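Local coordinates for protein suppressor of fused homolog (Drosophila melanogaster, PDB 6LPH) that probably binds and sequesters DNA-binding transcription factors, with its N-terminal part captured here in complex with Fu, at residues Leu204-Ala207 with Ser208-Asn211; Pro61-Val64 with Asp65-Val68; Gln237-Val240 with Phe241-Phe244; Val215-Phe218 with Leu219-Asp222; Gly17-Ala20 with Ile21-Leu25. One frame throughout, in Å; residues are numbered along the deposited sequence.

Along the chain the order is interaction 5, interaction 2, interaction 1, interaction 4 and interaction 3. Interactions 1 and 4 both use helix 201-219, and interaction 3 is the start of helix 240-243, which follows it; these three touch one another, with centres 11 to 15 Å apart. W210 meets F218, while V240 and F241 of interaction 3 rest on F218, and F241 also on Q206. Interaction 2 is the hairpin turn between strands 54-60 and 71-77, its nearest atoms about 5 Å from interaction 4. Interaction 5, on helix 16-28, lies across the chain's centre from that cluster, about 30 Å from interaction 4 between centres, and there meets the bound peptide.

Interaction 1. Residues Leu204-Ala207 with Ser208-Asn211; sequences LEQA and SRWN
L204 O takes the backbone N-H of S208 (3.0 Å) and E205 O that of R209 (2.8 Å), ordinary i to i+4 helix bonds, but at Q206 the spiral widens: its carbonyl receives W210 N at 2.8 Å from above the carbonyl plane and, weakly, N211 N at 3.2 Å. Two donors thus share one oxygen, and the i+5 bond marks a pi-type turn at 208-211.

The main side-chain pair is Q206 with R209. They run alongside each other and point the same way, with the amide and guanidinium planes 66° apart. R209 starts with CG wedged between its backbone N and carbonyl carbon (chi1 64°), which presses CG to 3.2 Å from E205 O; the chain then bends at its third torsion to bring the guanidinium back beside Q206. The guanidinium is held by a salt bridge to D253 and a hydrogen bond to the carbonyl of L251. W210 sets its CB 3.1 Å from Q206 O, and the amide nitrogen ND2 of N211 lies over one face of the indole, toward its rim.

Around this part of helix 201-219, L204 and A207 turn to strand 172-186, at N172 and L174, S208 meets N155 of strand 155-156, and the W210 ring meets F218 farther along the same helix.

Interaction 2. Residues Pro61-Val64 with Asp65-Val68; sequences PGDV and DRNV
D63 and V68 pair as antiparallel, hydrogen-bonded partners, D63 N giving to V68 O and V68 N to D63 O, each at 2.9 Å. A third backbone bond, N67 N to V64 O at 3.1 Å, closes a type I turn from V64 to N67.

Side-chain bonding centres on the D63 carboxylate. With CG anti to the backbone N (chi1 176°), the group swings over the turn, and its OD2 accepts R66 N at 3.1 Å from above the carboxylate plane. OD1 faces the arginine chain, whose CG lies 3.5 Å from it; its salt bridge to R66 NE is long at 3.8 Å, and a water accepting weakly from NE also donates to OD1. Without the carboxylate, as with an alanine in place of D63, R66 N would probably be left without its acceptor and the arginine's charge without this mate. A second water joins V64 O to N67 OD1.

Apolar contact is slight: D63 CB against V68 CB at 4.0 Å. G62 has no room for a side chain, since a CB would strike V68 O.

N67, with positive phi, and V68 both face D63, so the type I turn runs into a G1 bulge, the combination typical of a tight beta-hairpin, here linking strands 54-60 and 71-77.

Interaction 3. Residues Gln237-Val240 with Phe241-Phe244; sequences QMSV and FELF
S239 and E242 form a capping box at the start of helix 240-243: S239 is the N-cap, its OG accepting E242 N at 3.2 Å, and its own backbone N gives back to the glutamate's OE1 at 2.9 Å. The reciprocal pair ties up an N-H at the helix start that has no helical carbonyl to reach.

The E242 side chain shows how the box is closed. Its CB sits against M238 CE (3.6 Å) and S239 O. CG, placed beside the backbone N by a first torsion of -70°, comes to 3.6 Å from S239 OG. The chain stays extended from there, carrying CD toward S239 N. At the tip the two oxygens part: OE1 takes S239 N along a nearly straight line (172°), though from above the carboxylate plane, while also lying near M238 CA, and OE2 passes 3.9 Å from M238 CG. S239 OG has a further bond to D202 of helix 201-219, so the cap is joined to that helix as well, and E203 accepts the V240 N-H.

Behind the box, L243 N reaches S239 O and F244 N reaches V240 O, the first regular helix bonds. M238 lays CB across L243 CG at 3.8 Å, and its sulfur lies near L243 CD2. V240 splits its branches: CG2 meets F244 CD2 at 4.0 Å, and CG1 makes a CH-pi contact over the middle of the F241 ring, 3.8 Å from the centroid and 7° off the ring normal.

Interaction 4. Residues Val215-Phe218 with Leu219-Asp222; sequences VLNF and LRQD
Backbone hydrogen bonds run V215 O to L219 N and L216 O to R220 N, both 3.0 Å, the last i to i+4 bonds of this stretch. F218 O then takes Q221 N at 3.2 Å, an i to i+3 bond met from above the carbonyl plane, as the chain tightens where helix 201-219 gives way to a loop; a type I turn spans L219 to D222.

Among the polar side chains, N217 OD1 lies 2.8 Å from R220 NH1, but the N-H points well off the acceptor (117°), so the bond is weak. The two chains cross, with the amide at the edge of the guanidinium and the planes 51° apart. R220 runs extended from CG to NE, passing its CG close to L216 O (3.5 Å), before its NH1 turns back over L216 CB at 3.9 Å. With an alanine in place of R220, N217 OD1 would probably lose this donor and its amide be set freer to turn.

Apolar contact comes from L219, whose CD1 approaches L216 CD2 at 4.2 Å and, more loosely, V215 CG1.

V215 and L216 pack on L174 of strand 172-186, and L216 also on A176. Toward helix 240-243, F218 rests on V240 and F241, and L219 on V240.

Interaction 5. Residues Gly17-Ala20 with Ile21-Leu25; sequences GLKA and IIDHL
G17 opens the run with its carbonyl, which receives I21 N at 3.2 Å while I21 CG1 lies against the same oxygen. L18 does more: its O takes I22 N at 2.9 Å, nearly straight (176°), and its side chain runs alongside that of I22, both pointing the same way, with CD2 3.6 Å from I22 CG1.

K19 pairs with D23 one turn on. The lysine chain leaves with CG opposite its backbone nitrogen (chi1 -176°), and a bend at the last torsion turns NZ back to D23 OD1 at 2.8 Å, using that oxygen's syn lone pair. This i to i+4 salt bridge lies beside the backbone bond from D23 N to K19 O, also 2.8 Å, so the residues are joined twice. A20 closes the sequence, its O accepting H24 N at 2.9 Å; the H24 imidazole reaches away to the carbonyl of L181 through NE2.

The result is an amphipathic helix. K19 and D23 lie on its exposed side; L18, I21, I22 and L25 turn to F77 of strand 71-77, and L18 and I22 also pack on the bound peptide, so helix 16-28 forms part of the peptide-binding surface.

Interaction 1. Residues Leu204-Ala207 with Ser208-Asn211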
loop_
_atom_site.group_PDB
_atom_site.type_symbol
_atom_site.label_atom_id
_atom_site.label_comp_id
_atom_site.label_asym_id
_atom_site.label_seq_id
_atom_site.Cartn_x
_atom_site.Cartn_y
_atom_site.Cartn_z
ATOM N N LEU A 204 13.655 -6.122 9.565
ATOM C CA LEU A 204 13.322 -4.889 10.279
ATOM C C LEU A 204 14.487 -4.502 11.186
ATOM O O LEU A 204 14.931 -3.352 11.189
ATOM C CB LEU A 204 12.041 -5.040 11.116
ATOM C CG LEU A 204 11.915 -3.858 12.080
ATOM C CD1 LEU A 204 11.462 -2.635 11.295
ATOM C CD2 LEU A 204 11.020 -4.157 13.273
ATOM N N GLU A 205 14.992 -5.478 11.927
ATOM C CA GLU A 205 16.107 -5.214 12.845
ATOM C C GLU A 205 17.282 -4.549 12.117
ATOM O O GLU A 205 17.830 -3.563 12.602
ATOM C CB GLU A 205 16.536 -6.502 13.570
ATOM C CG GLU A 205 17.102 -6.236 14.948
ATOM C CD GLU A 205 16.483 -7.108 16.050
ATOM O OE1 GLU A 205 17.161 -7.286 17.081
ATOM O OE2 GLU A 205 15.328 -7.621 15.903
ATOM N N GLN A 206 17.631 -5.068 10.938
ATOM C CA GLN A 206 18.800 -4.582 10.218
ATOM C C GLN A 206 18.550 -3.268 9.491
ATOM O O GLN A 206 19.470 -2.471 9.320
ATOM C CB GLN A 206 19.402 -5.656 9.294
ATOM C CG GLN A 206 19.765 -6.962 10.019
ATOM C CD GLN A 206 20.711 -6.785 11.212
ATOM O OE1 GLN A 206 20.692 -7.585 12.172
ATOM N NE2 GLN A 206 21.552 -5.750 11.157
ATOM N N ALA A 207 17.306 -3.034 9.064
ATOM C CA ALA A 207 16.950 -1.746 8.470
ATOM C C ALA A 207 17.071 -0.659 9.537
ATOM O O ALA A 207 17.497 0.483 9.253
ATOM C CB ALA A 207 15.543 -1.795 7.907
ATOM N N SER A 208 16.705 -1.031 10.764
ATOM C CA SER A 208 16.750 -0.114 11.915
ATOM C C SER A 208 18.182 0.119 12.380
ATOM O O SER A 208 18.594 1.262 12.557
ATOM C CB SER A 208 15.886 -0.648 13.074
ATOM O OG SER A 208 15.860 0.256 14.172
ATOM N N ARG A 209 18.954 -0.952 12.566
ATOM C CA ARG A 209 20.297 -0.761 13.131
ATOM C C ARG A 209 21.331 -0.385 12.067
ATOM O O ARG A 209 22.308 0.261 12.381
ATOM C CB ARG A 209 20.774 -1.940 13.978
ATOM C CG ARG A 209 20.964 -3.250 13.241
ATOM C CD ARG A 209 21.569 -4.319 14.173
ATOM N NE ARG A 209 22.953 -3.972 14.483
ATOM C CZ ARG A 209 23.986 -4.197 13.671
ATOM N NH1 ARG A 209 25.206 -3.825 14.024
ATOM N NH2 ARG A 209 23.804 -4.792 12.504
ATOM N N TRP A 210 21.091 -0.779 10.818
ATOM C CA TRP A 210 22.056 -0.545 9.752
ATOM C C TRP A 210 21.557 0.421 8.695
ATOM O O TRP A 210 21.934 1.576 8.704
ATOM C CB TRP A 210 22.533 -1.870 9.161
ATOM C CG TRP A 210 23.350 -1.710 7.898
ATOM C CD1 TRP A 210 24.546 -0.998 7.721
ATOM C CD2 TRP A 210 23.050 -2.286 6.599
ATOM N NE1 TRP A 210 24.982 -1.087 6.417
ATOM C CE2 TRP A 210 24.122 -1.841 5.690
ATOM C CE3 TRP A 210 22.015 -3.076 6.095
ATOM C CZ2 TRP A 210 24.142 -2.207 4.356
ATOM C CZ3 TRP A 210 22.058 -3.437 4.735
ATOM C CH2 TRP A 210 23.088 -3.004 3.897
ATOM N N ASN A 211 20.741 -0.038 7.754
ATOM C CA ASN A 211 20.016 0.904 6.879
ATOM C C ASN A 211 18.916 0.327 5.991
ATOM O O ASN A 211 19.086 -0.713 5.355
ATOM C CB ASN A 211 20.942 1.954 6.195
ATOM C CG ASN A 211 21.280 1.639 4.749
ATOM O OD1 ASN A 211 20.439 1.736 3.858
ATOM N ND2 ASN A 211 22.546 1.360 4.501
#

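Interaction 2. Residues Pro61-Val64 with Asp65-Val68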
loop_
_atom_site.group_PDB
_atom_site.type_symbol
_atom_site.label_atom_id
_atom_site.label_comp_id
_atom_site.label_asym_id
_atom_site.label_seq_id
_atom_site.Cartn_x
_atom_site.Cartn_y
_atom_site.Cartn_z
ATOM N N PRO A 61 -0.262 -7.849 -14.109
ATOM C CA PRO A 61 0.053 -9.187 -14.609
ATOM C C PRO A 61 1.487 -9.653 -14.344
ATOM O O PRO A 61 1.739 -10.868 -14.307
ATOM C CB PRO A 61 -0.198 -9.061 -16.142
ATOM C CG PRO A 61 -1.175 -7.935 -16.278
ATOM C CD PRO A 61 -0.732 -6.958 -15.196
ATOM N N GLY A 62 2.424 -8.717 -14.195
ATOM C CA GLY A 62 3.817 -9.093 -13.950
ATOM C C GLY A 62 4.722 -8.572 -15.049
ATOM O O GLY A 62 4.262 -7.864 -15.964
ATOM N N ASP A 63 5.999 -8.932 -14.956
ATOM C CA ASP A 63 7.011 -8.551 -15.939
ATOM C C ASP A 63 8.182 -9.513 -15.742
ATOM O O ASP A 63 8.856 -9.481 -14.721
ATOM C CB ASP A 63 7.422 -7.081 -15.729
ATOM C CG ASP A 63 8.545 -6.640 -16.638
ATOM O OD1 ASP A 63 8.592 -5.441 -16.945
ATOM O OD2 ASP A 63 9.390 -7.461 -17.038
ATOM N N VAL A 64 8.374 -10.395 -16.712
ATOM C CA VAL A 64 9.398 -11.446 -16.644
ATOM C C VAL A 64 10.820 -10.914 -16.443
ATOM O O VAL A 64 11.491 -11.304 -15.502
ATOM C CB VAL A 64 9.257 -12.418 -17.830
ATOM C CG1 VAL A 64 10.421 -13.389 -17.906
ATOM C CG2 VAL A 64 7.944 -13.175 -17.687
ATOM N N ASP A 65 11.246 -9.989 -17.289
ATOM C CA ASP A 65 12.593 -9.427 -17.233
ATOM C C ASP A 65 12.892 -8.754 -15.890
ATOM O O ASP A 65 14.003 -8.869 -15.370
ATOM C CB ASP A 65 12.762 -8.370 -18.327
ATOM C CG ASP A 65 13.363 -8.917 -19.618
ATOM O OD1 ASP A 65 13.288 -10.138 -19.880
ATOM O OD2 ASP A 65 13.914 -8.094 -20.387
ATOM N N ARG A 66 11.921 -8.034 -15.330
ATOM C CA ARG A 66 12.166 -7.325 -14.076
ATOM C C ARG A 66 11.808 -8.126 -12.854
ATOM O O ARG A 66 11.724 -7.554 -11.769
ATOM C CB ARG A 66 11.374 -6.029 -14.022
ATOM C CG ARG A 66 11.611 -5.123 -15.195
ATOM C CD ARG A 66 10.967 -3.776 -14.933
ATOM N NE ARG A 66 11.230 -2.895 -16.065
ATOM C CZ ARG A 66 12.348 -2.189 -16.234
ATOM N NH1 ARG A 66 13.330 -2.232 -15.341
ATOM N NH2 ARG A 66 12.485 -1.428 -17.306
ATOM N N ASN A 67 11.572 -9.432 -13.015
ATOM C CA ASN A 67 11.256 -10.296 -11.876
ATOM C C ASN A 67 10.082 -9.741 -11.095
ATOM O O ASN A 67 10.124 -9.685 -9.860
ATOM C CB ASN A 67 12.450 -10.421 -10.910
ATOM C CG ASN A 67 13.541 -11.337 -11.420
ATOM O OD1 ASN A 67 13.298 -12.280 -12.167
ATOM N ND2 ASN A 67 14.758 -11.077 -10.982
ATOM N N VAL A 68 9.041 -9.313 -11.805
ATOM C CA VAL A 68 7.810 -8.875 -11.159
ATOM C C VAL A 68 6.742 -9.958 -11.316
ATOM O O VAL A 68 6.339 -10.270 -12.441
ATOM C CB VAL A 68 7.313 -7.535 -11.721
ATOM C CG1 VAL A 68 6.125 -7.026 -10.897
ATOM C CG2 VAL A 68 8.451 -6.516 -11.724
HETATM O O HOH W 1 10.258 -4.183 -18.637
HETATM O O HOH W 2 10.792 -13.368 -13.705
#

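Interaction 3. Residues Gln237-Val240 with Phe241-Phe244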
loop_
_atom_site.group_PDB
_atom_site.type_symbol
_atom_site.label_atom_id
_atom_site.label_comp_id
_atom_site.label_asym_id
_atom_site.label_seq_id
_atom_site.Cartn_x
_atom_site.Cartn_y
_atom_site.Cartn_z
ATOM N N GLN A 237 8.642 -17.650 3.520
ATOM C CA GLN A 237 9.032 -18.549 4.616
ATOM C C GLN A 237 10.367 -18.209 5.240
ATOM O O GLN A 237 10.596 -18.524 6.397
ATOM C CB GLN A 237 9.009 -20.017 4.171
ATOM C CG GLN A 237 7.611 -20.645 4.063
ATOM C CD GLN A 237 6.726 -20.377 5.274
ATOM O OE1 GLN A 237 5.630 -19.840 5.144
ATOM N NE2 GLN A 237 7.211 -20.723 6.462
ATOM N N MET A 238 11.233 -17.541 4.480
ATOM C CA MET A 238 12.610 -17.288 4.913
ATOM C C MET A 238 12.977 -15.847 4.617
ATOM O O MET A 238 12.523 -15.305 3.609
ATOM C CB MET A 238 13.585 -18.238 4.199
ATOM C CG MET A 238 13.608 -19.651 4.794
ATOM S SD MET A 238 14.591 -20.857 3.877
ATOM C CE MET A 238 16.260 -20.328 4.253
ATOM N N SER A 239 13.779 -15.233 5.497
ATOM C CA SER A 239 14.225 -13.859 5.294
ATOM C C SER A 239 15.347 -13.848 4.302
ATOM O O SER A 239 15.946 -14.893 3.987
ATOM C CB SER A 239 14.717 -13.223 6.595
ATOM O OG SER A 239 15.962 -13.774 6.979
ATOM N N VAL A 240 15.678 -12.646 3.840
ATOM C CA VAL A 240 16.752 -12.485 2.876
ATOM C C VAL A 240 18.084 -12.965 3.459
ATOM O O VAL A 240 18.925 -13.526 2.746
ATOM C CB VAL A 240 16.840 -11.017 2.388
ATOM C CG1 VAL A 240 17.353 -10.088 3.497
ATOM C CG2 VAL A 240 17.681 -10.928 1.121
ATOM N N PHE A 241 18.275 -12.738 4.761
ATOM C CA PHE A 241 19.501 -13.137 5.425
ATOM C C PHE A 241 19.597 -14.665 5.566
ATOM O O PHE A 241 20.703 -15.213 5.603
ATOM C CB PHE A 241 19.604 -12.448 6.802
ATOM C CG PHE A 241 19.573 -10.946 6.724
ATOM C CD1 PHE A 241 18.492 -10.228 7.249
ATOM C CD2 PHE A 241 20.596 -10.253 6.086
ATOM C CE1 PHE A 241 18.448 -8.848 7.149
ATOM C CE2 PHE A 241 20.558 -8.870 5.986
ATOM C CZ PHE A 241 19.483 -8.162 6.517
ATOM N N GLU A 242 18.453 -15.341 5.681
ATOM C CA GLU A 242 18.413 -16.820 5.658
ATOM C C GLU A 242 18.673 -17.333 4.245
ATOM O O GLU A 242 19.411 -18.300 4.067
ATOM C CB GLU A 242 17.061 -17.377 6.125
ATOM C CG GLU A 242 16.757 -17.219 7.596
ATOM C CD GLU A 242 15.337 -17.637 7.927
ATOM O OE1 GLU A 242 14.413 -16.802 7.807
ATOM O OE2 GLU A 242 15.143 -18.807 8.317
ATOM N N LEU A 243 18.071 -16.702 3.240
ATOM C CA LEU A 243 18.206 -17.196 1.855
ATOM C C LEU A 243 19.585 -16.922 1.264
ATOM O O LEU A 243 20.129 -17.750 0.512
ATOM C CB LEU A 243 17.111 -16.616 0.937
ATOM C CG LEU A 243 15.673 -17.101 1.212
ATOM C CD1 LEU A 243 14.627 -16.191 0.571
ATOM C CD2 LEU A 243 15.445 -18.556 0.813
ATOM N N PHE A 244 20.129 -15.757 1.603
ATOM C CA PHE A 244 21.399 -15.292 1.081
ATOM C C PHE A 244 22.309 -14.800 2.210
ATOM O O PHE A 244 22.491 -13.587 2.392
ATOM C CB PHE A 244 21.164 -14.199 0.027
ATOM C CG PHE A 244 20.198 -14.607 -1.047
ATOM C CD1 PHE A 244 20.582 -15.506 -2.045
ATOM C CD2 PHE A 244 18.895 -14.114 -1.055
ATOM C CE1 PHE A 244 19.682 -15.900 -3.035
ATOM C CE2 PHE A 244 17.994 -14.500 -2.048
ATOM C CZ PHE A 244 18.386 -15.397 -3.037
#

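Interaction 4. Residues Val215-Phe218 with Leu219-Asp222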
loop_
_atom_site.group_PDB
_atom_site.type_symbol
_atom_site.label_atom_id
_atom_site.label_comp_id
_atom_site.label_asym_id
_atom_site.label_seq_id
_atom_site.Cartn_x
_atom_site.Cartn_y
_atom_site.Cartn_z
ATOM N N VAL A 215 18.761 -2.747 3.071
ATOM C CA VAL A 215 17.904 -3.955 3.182
ATOM C C VAL A 215 16.933 -4.085 1.980
ATOM O O VAL A 215 16.750 -5.189 1.440
ATOM C CB VAL A 215 17.136 -4.021 4.531
ATOM C CG1 VAL A 215 16.234 -5.241 4.577
ATOM C CG2 VAL A 215 18.107 -4.034 5.708
ATOM N N LEU A 216 16.311 -2.977 1.566
ATOM C CA LEU A 216 15.428 -3.010 0.376
ATOM C C LEU A 216 16.200 -3.466 -0.861
ATOM O O LEU A 216 15.679 -4.238 -1.680
ATOM C CB LEU A 216 14.816 -1.640 0.097
ATOM C CG LEU A 216 13.786 -1.196 1.140
ATOM C CD1 LEU A 216 13.407 0.265 0.966
ATOM C CD2 LEU A 216 12.551 -2.103 1.166
ATOM N N ASN A 217 17.446 -2.998 -0.977
ATOM C CA ASN A 217 18.292 -3.365 -2.097
ATOM C C ASN A 217 18.561 -4.854 -2.119
ATOM O O ASN A 217 18.562 -5.460 -3.211
ATOM C CB ASN A 217 19.620 -2.615 -2.066
ATOM C CG ASN A 217 19.526 -1.225 -2.667
ATOM O OD1 ASN A 217 18.621 -0.933 -3.458
ATOM N ND2 ASN A 217 20.470 -0.350 -2.299
ATOM N N PHE A 218 18.765 -5.440 -0.929
ATOM C CA PHE A 218 18.933 -6.901 -0.801
ATOM C C PHE A 218 17.688 -7.639 -1.284
ATOM O O PHE A 218 17.793 -8.597 -2.054
ATOM C CB PHE A 218 19.193 -7.326 0.655
ATOM C CG PHE A 218 20.547 -6.946 1.193
ATOM C CD1 PHE A 218 21.647 -6.734 0.341
ATOM C CD2 PHE A 218 20.732 -6.830 2.585
ATOM C CE1 PHE A 218 22.899 -6.399 0.864
ATOM C CE2 PHE A 218 21.984 -6.507 3.112
ATOM C CZ PHE A 218 23.059 -6.276 2.249
ATOM N N LEU A 219 16.515 -7.194 -0.815
ATOM C CA LEU A 219 15.218 -7.794 -1.180
ATOM C C LEU A 219 14.923 -7.787 -2.682
ATOM O O LEU A 219 14.321 -8.729 -3.209
ATOM C CB LEU A 219 14.076 -7.106 -0.416
ATOM C CG LEU A 219 14.083 -7.226 1.123
ATOM C CD1 LEU A 219 13.073 -6.265 1.743
ATOM C CD2 LEU A 219 13.773 -8.652 1.557
ATOM N N ARG A 220 15.376 -6.738 -3.363
ATOM C CA ARG A 220 15.116 -6.557 -4.792
ATOM C C ARG A 220 15.845 -7.540 -5.684
ATOM O O ARG A 220 15.506 -7.655 -6.870
ATOM C CB ARG A 220 15.546 -5.159 -5.256
ATOM C CG ARG A 220 14.597 -4.029 -4.959
ATOM C CD ARG A 220 15.196 -2.703 -5.467
ATOM N NE ARG A 220 14.366 -1.546 -5.074
ATOM C CZ ARG A 220 14.703 -0.599 -4.184
ATOM N NH1 ARG A 220 15.868 -0.625 -3.540
ATOM N NH2 ARG A 220 13.856 0.389 -3.908
ATOM N N GLN A 221 16.842 -8.221 -5.120
ATOM C CA GLN A 221 17.827 -9.006 -5.878
ATOM C C GLN A 221 17.290 -10.344 -6.360
ATOM O O GLN A 221 17.829 -10.928 -7.284
ATOM C CB GLN A 221 19.014 -9.311 -4.966
ATOM C CG GLN A 221 20.355 -8.940 -5.523
ATOM C CD GLN A 221 20.669 -7.484 -5.285
ATOM O OE1 GLN A 221 21.484 -7.150 -4.421
ATOM N NE2 GLN A 221 20.018 -6.606 -6.037
ATOM N N ASP A 222 16.266 -10.862 -5.693
ATOM C CA ASP A 222 15.709 -12.143 -6.071
ATOM C C ASP A 222 14.199 -12.083 -6.061
ATOM O O ASP A 222 13.617 -11.376 -5.244
ATOM C CB ASP A 222 16.193 -13.235 -5.112
ATOM C CG ASP A 222 15.995 -14.632 -5.690
ATOM O OD1 ASP A 222 16.957 -15.184 -6.278
ATOM O OD2 ASP A 222 14.867 -15.164 -5.598
#

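Interaction 5. Residues Gly17-Ala20 with Ile21-Leu25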
loop_
_atom_site.group_PDB
_atom_site.type_symbol
_atom_site.label_atom_id
_atom_site.label_comp_id
_atom_site.label_asym_id
_atom_site.label_seq_id
_atom_site.Cartn_x
_atom_site.Cartn_y
_atom_site.Cartn_z
ATOM N N GLY A 17 -6.249 17.666 -6.503
ATOM C CA GLY A 17 -5.282 16.674 -6.051
ATOM C C GLY A 17 -5.734 15.288 -6.471
ATOM O O GLY A 17 -4.960 14.510 -7.054
ATOM N N LEU A 18 -6.989 14.972 -6.188
ATOM C CA LEU A 18 -7.557 13.665 -6.578
ATOM C C LEU A 18 -7.403 13.473 -8.108
ATOM O O LEU A 18 -6.891 12.456 -8.561
ATOM C CB LEU A 18 -9.027 13.613 -6.162
ATOM C CG LEU A 18 -9.776 12.323 -5.790
ATOM C CD1 LEU A 18 -11.243 12.597 -6.051
ATOM C CD2 LEU A 18 -9.327 11.083 -6.511
ATOM N N LYS A 19 -7.786 14.482 -8.890
ATOM C CA LYS A 19 -7.713 14.390 -10.364
ATOM C C LYS A 19 -6.280 14.108 -10.883
ATOM O O LYS A 19 -6.098 13.286 -11.798
ATOM C CB LYS A 19 -8.302 15.656 -11.031
ATOM C CG LYS A 19 -8.343 15.598 -12.571
ATOM C CD LYS A 19 -8.883 16.873 -13.209
ATOM C CE LYS A 19 -9.305 16.609 -14.651
ATOM N NZ LYS A 19 -8.214 15.989 -15.438
ATOM N N ALA A 20 -5.274 14.788 -10.317
ATOM C CA ALA A 20 -3.853 14.561 -10.696
ATOM C C ALA A 20 -3.411 13.112 -10.472
ATOM O O ALA A 20 -2.753 12.495 -11.319
ATOM C CB ALA A 20 -2.944 15.484 -9.911
ATOM N N ILE A 21 -3.787 12.569 -9.321
ATOM C CA ILE A 21 -3.432 11.196 -9.000
ATOM C C ILE A 21 -4.145 10.226 -9.949
ATOM O O ILE A 21 -3.502 9.342 -10.508
ATOM C CB ILE A 21 -3.713 10.862 -7.512
ATOM C CG1 ILE A 21 -2.795 11.741 -6.612
ATOM C CG2 ILE A 21 -3.479 9.371 -7.249
ATOM C CD1 ILE A 21 -3.194 11.741 -5.135
ATOM N N ILE A 22 -5.457 10.415 -10.126
ATOM C CA ILE A 22 -6.262 9.584 -11.069
ATOM C C ILE A 22 -5.706 9.636 -12.480
ATOM O O ILE A 22 -5.589 8.597 -13.150
ATOM C CB ILE A 22 -7.761 10.002 -11.078
ATOM C CG1 ILE A 22 -8.425 9.722 -9.719
ATOM C CG2 ILE A 22 -8.536 9.338 -12.227
ATOM C CD1 ILE A 22 -8.383 8.294 -9.277
ATOM N N ASP A 23 -5.347 10.845 -12.935
ATOM C CA ASP A 23 -4.705 10.994 -14.233
ATOM C C ASP A 23 -3.379 10.238 -14.350
ATOM O O ASP A 23 -3.152 9.521 -15.332
ATOM C CB ASP A 23 -4.537 12.475 -14.586
ATOM C CG ASP A 23 -5.866 13.145 -14.899
ATOM O OD1 ASP A 23 -5.928 14.390 -14.973
ATOM O OD2 ASP A 23 -6.872 12.413 -15.068
ATOM N N HIS A 24 -2.520 10.375 -13.345
ATOM C CA HIS A 24 -1.279 9.592 -13.266
ATOM C C HIS A 24 -1.530 8.102 -13.331
ATOM O O HIS A 24 -0.852 7.382 -14.085
ATOM C CB HIS A 24 -0.536 9.933 -11.979
ATOM C CG HIS A 24 0.854 9.375 -11.915
ATOM N ND1 HIS A 24 1.740 9.513 -12.923
ATOM C CD2 HIS A 24 1.517 8.680 -10.900
ATOM C CE1 HIS A 24 2.909 8.920 -12.579
ATOM N NE2 HIS A 24 2.772 8.422 -11.341
ATOM N N LEU A 25 -2.482 7.617 -12.530
ATOM C CA LEU A 25 -2.834 6.179 -12.562
ATOM C C LEU A 25 -3.392 5.747 -13.923
ATOM O O LEU A 25 -3.179 4.603 -14.362
ATOM C CB LEU A 25 -3.808 5.808 -11.451
ATOM C CG LEU A 25 -3.233 5.895 -10.026
ATOM C CD1 LEU A 25 -4.306 5.705 -8.947
ATOM C CD2 LEU A 25 -2.108 4.875 -9.867
#